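Local structure of 2,3,4,5-tetrahydropyridine-2,6-dicarboxylate N-succinyltransferase (Campylobacter jejuni, 2RIJ) at the interface of chains A and B. The protein probably transfers a succinyl group from succinyl-CoA to cyclic tetrahydrodipicolinate, opening it to N-succinyl-L-2-amino-6-oxopimelate on the bacterial route to lysine. Residues are numbered along the deposited sequence; one frame, centred on the assembly and turned at random. Chains: chain A/B, Putative 2,3,4,5-tetrahydropyridine-2-carboxylate N- succinyltransferase.

Chains A and B are neighbours in a homotrimeric enzyme, and the three contacts sample widely separated places on one interface. Contacts 1 and 2 lie about 60 Å apart between the centres of their C-alpha atoms, with contact 3 midway, 32 Å from contact 1 and 33 Å from contact 2. No residue is shared. Contact 1 sets helix 107-117 of one chain against helix 180-192 of the next, contact 3 joins the start of the hexapeptide-repeat body, and contact 2 pairs the end of strand 360-364 and the loop after it with their copies. Contact 3 is centred about 15 Å from the predicted catalytic B:Glu258.

Contact 1: the interface of chains A and B. Residues chain A 49, 107, 110-111, 114; chain B 188-189, 192.
B:Met188, a selenomethionine, reaches across to helix 107-117 of chain A and hides 86 Å² of its surface there. The contacts are of two kinds. The first is apolar packing. The CD1 methyl of A:Ile114 sits 3.6 Å from CB of B:Met188, at the root of that side chain, while its CG2 branch turns to CB of B:Met192, 3.7 Å away. One isoleucine therefore touches both selenomethionines, crossing each at about a right angle. A:Leu111 uses its CD1 methyl against CG of B:Met192 at 3.6 Å. From the other side, CB of A:Ala49 presses on CA of B:Met188 at 3.5 Å, a tight fit that brings the loop of chain A up to the partner's helix backbone. At the far end of B:Met188, the CE methyl lies 3.6 Å from CB of A:Gln107.

The second kind brings that same methyl to polar groups. The chain of B:Met188 runs straight beyond CG (chi2 -172°, chi3 180°), carrying CE to 3.4 Å from the carbonyl O of A:Gln107, with the amide NE2 of the glutamine also near. B:Met192, by contrast, is bent at chi2 (-55°) and chi3, which places its selenium near CD1 of A:Leu111 and CE near the backbone N of A:Ala49.

In the fold, helix 180-192 of chain B extends to the N-terminal domain of chain A and packs against its helix 107-117 and the loop carrying A:Ala49, tying that domain to the neighbouring subunit.

Contact 2: the interface of chains A and B. Residues chain A 364, 366, 369; chain B 364, 369.
A:Gln364 and B:Gln364 approach from opposite directions across the A-B boundary of the trimeric succinyltransferase, bringing their amide nitrogens NE2 to 3.4 Å from each other. That is proximity between two donors, with no hydrogen bond joining them, and the amide planes stand 63° apart. A water modelled between the two OE1 atoms may bridge the subunits at their carbonyl ends: water 1 lies 2.6 Å from OE1 of A:Gln364 and also touches OE1 of B:Gln364, at a separation short enough to make its exact position doubtful. The glycines meet across the boundary as well, with CA of A:Gly369 lying 3.4 Å from O of B:Gly369.

One step out, each amide is held within its own chain. NE2 of A:Gln364 donates to the backbone O of A:Gly369, 2.7 Å away, and the copy in chain B does the same. This internal bond turns each NH2 toward the glycine and leaves OE1 directed at the water, which is consistent with the modelled amide orientation. The extended side chain, with CG opposite the backbone N (chi1 -170°), carries the amide from the end of strand 360-364 to the boundary. A:Gln364 and B:Gln364 are each predicted to bind succinyl-CoA.

In each internal bond the glutamine NE2 approaches from above the glycine carbonyl plane, 36° out of it.

Contact 3: the interface of chains A and B. Residues chain A 219, 221, 239; chain B 203, 227, 244, 246.
A:Arg219 points the edge of its guanidinium at B:Asp203 close to the start of the left-handed parallel beta-helix, the hexapeptide-repeat fold of this acyltransferase family. Its NH1 forms a hydrogen-bonded salt bridge with carboxylate oxygen OD1, 3.0 Å away, and the bond is nearly straight (166° at H). The oxygen is met on its syn side, somewhat out of the carboxylate plane, and the two flat groups are turned 34° apart.

B:Arg227 takes the other oxygen. Its NH2 meets the syn lone pair of OD2 on B:Asp203 at 2.9 Å, so one carboxylate joins an arginine from each chain. The two guanidinium planes come out nearly coplanar, 19° apart, and the shared carboxylate would offset their charges. On its far edge B:Arg227 gives NH1 to OD1 of B:Asn246 at 2.9 Å, in the carbonyl plane. Both terminal nitrogens are thus tied, which should limit rotation of the guanidinium.

A:Leu221 lies over this network. Its CD2 methyl covers one face of the B:Arg227 guanidinium, toward the rim, while CD1 packs on the carboxylate carbon CG of B:Asp203 at 3.6 Å.

Further along, the selenomethionine A:Met239 crosses B:Tyr244 at about a right angle and touches ring atom CE2 with its CE methyl, 3.7 Å away. Bends at chi2 and chi3 bring that methyl up against the ring edge and near ND2 of B:Asn246, which lies 3.9 Å from CE.

Contact 1: the interface of chains A and B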
# COMPACT_ATOMS: atom_id res chain seq x y z
N ALA A 49 -18.72 5.89 57.09
CA ALA A 49 -17.36 5.82 57.58
C ALA A 49 -16.91 4.39 57.82
O ALA A 49 -15.73 4.17 58.11
CB ALA A 49 -17.20 6.64 58.87
N GLN A 107 -15.27 -1.24 65.94
CA GLN A 107 -15.48 -0.08 65.11
C GLN A 107 -16.94 0.32 64.95
O GLN A 107 -17.25 1.50 64.92
CB GLN A 107 -14.88 -0.35 63.75
CG GLN A 107 -13.35 -0.38 63.75
CD GLN A 107 -12.83 -0.21 62.36
OE1 GLN A 107 -12.94 -1.12 61.53
NE2 GLN A 107 -12.33 1.00 62.06
N ASP A 110 -17.82 1.96 68.26
CA ASP A 110 -17.29 3.34 68.27
C ASP A 110 -18.13 4.30 67.42
O ASP A 110 -18.29 5.47 67.76
CB ASP A 110 -15.85 3.38 67.75
CG ASP A 110 -14.86 2.57 68.59
OD1 ASP A 110 -15.09 2.39 69.81
OD2 ASP A 110 -13.86 2.08 68.01
N LEU A 111 -18.60 3.82 66.27
CA LEU A 111 -19.38 4.64 65.37
C LEU A 111 -20.68 5.07 66.06
O LEU A 111 -21.07 6.23 65.98
CB LEU A 111 -19.68 3.87 64.05
CG LEU A 111 -20.49 4.72 63.03
CD1 LEU A 111 -19.57 5.81 62.43
CD2 LEU A 111 -21.09 3.84 61.95
N ILE A 114 -20.23 7.80 68.48
CA ILE A 114 -20.06 9.07 67.75
C ILE A 114 -21.40 9.61 67.26
O ILE A 114 -21.69 10.78 67.42
CB ILE A 114 -19.06 8.93 66.56
CG1 ILE A 114 -17.62 8.86 67.09
CG2 ILE A 114 -19.17 10.13 65.60
CD1 ILE A 114 -16.59 8.18 66.15
N MSE B 188 -14.46 8.49 61.01
CA MSE B 188 -15.80 8.31 61.60
C MSE B 188 -16.31 9.62 62.18
O MSE B 188 -17.40 10.05 61.88
CB MSE B 188 -15.77 7.29 62.72
CG MSE B 188 -15.49 5.93 62.25
SE MSE B 188 -15.73 4.68 63.71
CE MSE B 188 -15.30 3.11 62.71
N ARG B 189 -15.47 10.24 62.99
CA ARG B 189 -15.79 11.48 63.64
C ARG B 189 -16.10 12.56 62.60
O ARG B 189 -17.11 13.24 62.70
CB ARG B 189 -14.63 11.88 64.56
CG ARG B 189 -14.73 13.25 65.16
CD ARG B 189 -13.52 13.55 66.05
NE ARG B 189 -12.27 13.89 65.35
CZ ARG B 189 -12.07 15.03 64.69
NH1 ARG B 189 -13.05 15.94 64.59
NH2 ARG B 189 -10.90 15.27 64.10
N MSE B 192 -19.35 11.66 60.32
CA MSE B 192 -20.63 11.62 61.07
C MSE B 192 -21.02 13.00 61.56
O MSE B 192 -22.20 13.32 61.65
CB MSE B 192 -20.57 10.64 62.23
CG MSE B 192 -20.46 9.20 61.80
SE MSE B 192 -21.90 8.56 60.54
CE MSE B 192 -20.99 8.64 58.80

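Contact 2: the interface of chains A and B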
# COMPACT_ATOMS: atom_id res chain seq x y z
N GLN A 364 1.36 -0.36 13.48
CA GLN A 364 1.17 -0.06 12.07
C GLN A 364 2.47 -0.22 11.30
O GLN A 364 3.53 0.19 11.78
CB GLN A 364 0.65 1.37 11.85
CG GLN A 364 0.22 1.61 10.39
CD GLN A 364 -0.86 2.70 10.21
OE1 GLN A 364 -1.13 3.48 11.12
NE2 GLN A 364 -1.48 2.74 9.02
N SER A 366 4.79 1.18 8.93
CA SER A 366 4.84 2.56 8.49
C SER A 366 5.20 2.73 7.01
O SER A 366 4.94 3.79 6.47
CB SER A 366 5.63 3.47 9.44
OG SER A 366 6.91 3.00 9.63
N GLY A 369 1.60 0.91 5.39
CA GLY A 369 0.39 1.38 6.02
C GLY A 369 -0.52 0.31 6.64
O GLY A 369 -1.51 0.68 7.23
N GLN B 364 1.11 11.51 7.07
CA GLN B 364 0.77 10.23 6.46
C GLN B 364 0.29 10.42 5.03
O GLN B 364 -0.48 11.34 4.74
CB GLN B 364 -0.32 9.49 7.25
CG GLN B 364 -0.51 8.04 6.76
CD GLN B 364 -1.05 7.07 7.83
OE1 GLN B 364 -1.55 7.48 8.87
NE2 GLN B 364 -0.94 5.76 7.55
N GLY B 369 -0.95 5.03 2.51
CA GLY B 369 -0.81 4.73 3.91
C GLY B 369 0.60 4.89 4.49
O GLY B 369 0.75 4.71 5.68
O HOH W 1 -1.99 5.86 10.61

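Contact 3: the interface of chains A and B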
# COMPACT_ATOMS: atom_id res chain seq x y z
N ARG A 219 -2.09 7.25 44.39
CA ARG A 219 -2.18 8.70 44.10
C ARG A 219 -3.24 9.01 43.07
O ARG A 219 -3.37 8.30 42.07
CB ARG A 219 -0.83 9.17 43.63
CG ARG A 219 0.27 8.85 44.64
CD ARG A 219 1.62 9.42 44.25
NE ARG A 219 2.19 8.70 43.12
CZ ARG A 219 2.90 9.19 42.11
NH1 ARG A 219 3.14 10.49 41.96
NH2 ARG A 219 3.36 8.34 41.21
N LEU A 221 -4.19 12.47 41.15
CA LEU A 221 -3.66 13.87 41.04
C LEU A 221 -4.71 14.92 40.76
O LEU A 221 -4.41 16.11 40.74
CB LEU A 221 -2.50 13.95 40.02
CG LEU A 221 -1.11 13.65 40.58
CD1 LEU A 221 -1.02 12.20 41.02
CD2 LEU A 221 -0.01 14.03 39.54
N MSE A 239 -2.94 10.14 36.78
CA MSE A 239 -2.35 11.44 36.37
C MSE A 239 -3.51 12.30 35.91
O MSE A 239 -4.55 11.77 35.55
CB MSE A 239 -1.33 11.30 35.27
CG MSE A 239 -0.11 10.50 35.65
SE MSE A 239 0.90 11.24 37.13
CE MSE A 239 1.62 12.95 36.31
N ASP B 203 -1.22 13.15 46.42
CA ASP B 203 0.03 13.08 45.72
C ASP B 203 1.16 13.60 46.60
O ASP B 203 0.95 14.17 47.71
CB ASP B 203 -0.01 13.93 44.42
CG ASP B 203 1.18 13.68 43.48
OD1 ASP B 203 1.84 12.62 43.57
OD2 ASP B 203 1.50 14.59 42.67
N ARG B 227 1.94 21.11 37.33
CA ARG B 227 2.57 20.69 38.55
C ARG B 227 3.63 21.69 39.02
O ARG B 227 4.29 22.38 38.21
CB ARG B 227 3.17 19.32 38.35
CG ARG B 227 3.10 18.40 39.56
CD ARG B 227 3.66 17.07 39.12
NE ARG B 227 3.37 15.99 40.05
CZ ARG B 227 3.81 14.76 39.91
NH1 ARG B 227 4.56 14.46 38.88
NH2 ARG B 227 3.51 13.81 40.78
N TYR B 244 -1.17 19.01 30.05
CA TYR B 244 -0.46 18.82 31.29
C TYR B 244 0.95 19.40 31.12
O TYR B 244 1.51 19.32 30.05
CB TYR B 244 -0.34 17.36 31.68
CG TYR B 244 0.05 17.17 33.15
CD1 TYR B 244 -0.75 17.66 34.15
CD2 TYR B 244 1.23 16.52 33.53
CE1 TYR B 244 -0.42 17.56 35.46
CE2 TYR B 244 1.56 16.36 34.88
CZ TYR B 244 0.74 16.88 35.83
OH TYR B 244 1.04 16.75 37.15
N ASN B 246 4.28 18.76 33.51
CA ASN B 246 4.84 18.10 34.67
C ASN B 246 6.04 18.91 35.23
O ASN B 246 6.46 19.96 34.70
CB ASN B 246 5.26 16.69 34.26
CG ASN B 246 5.20 15.67 35.41
OD1 ASN B 246 5.26 16.02 36.56
ND2 ASN B 246 5.01 14.41 35.06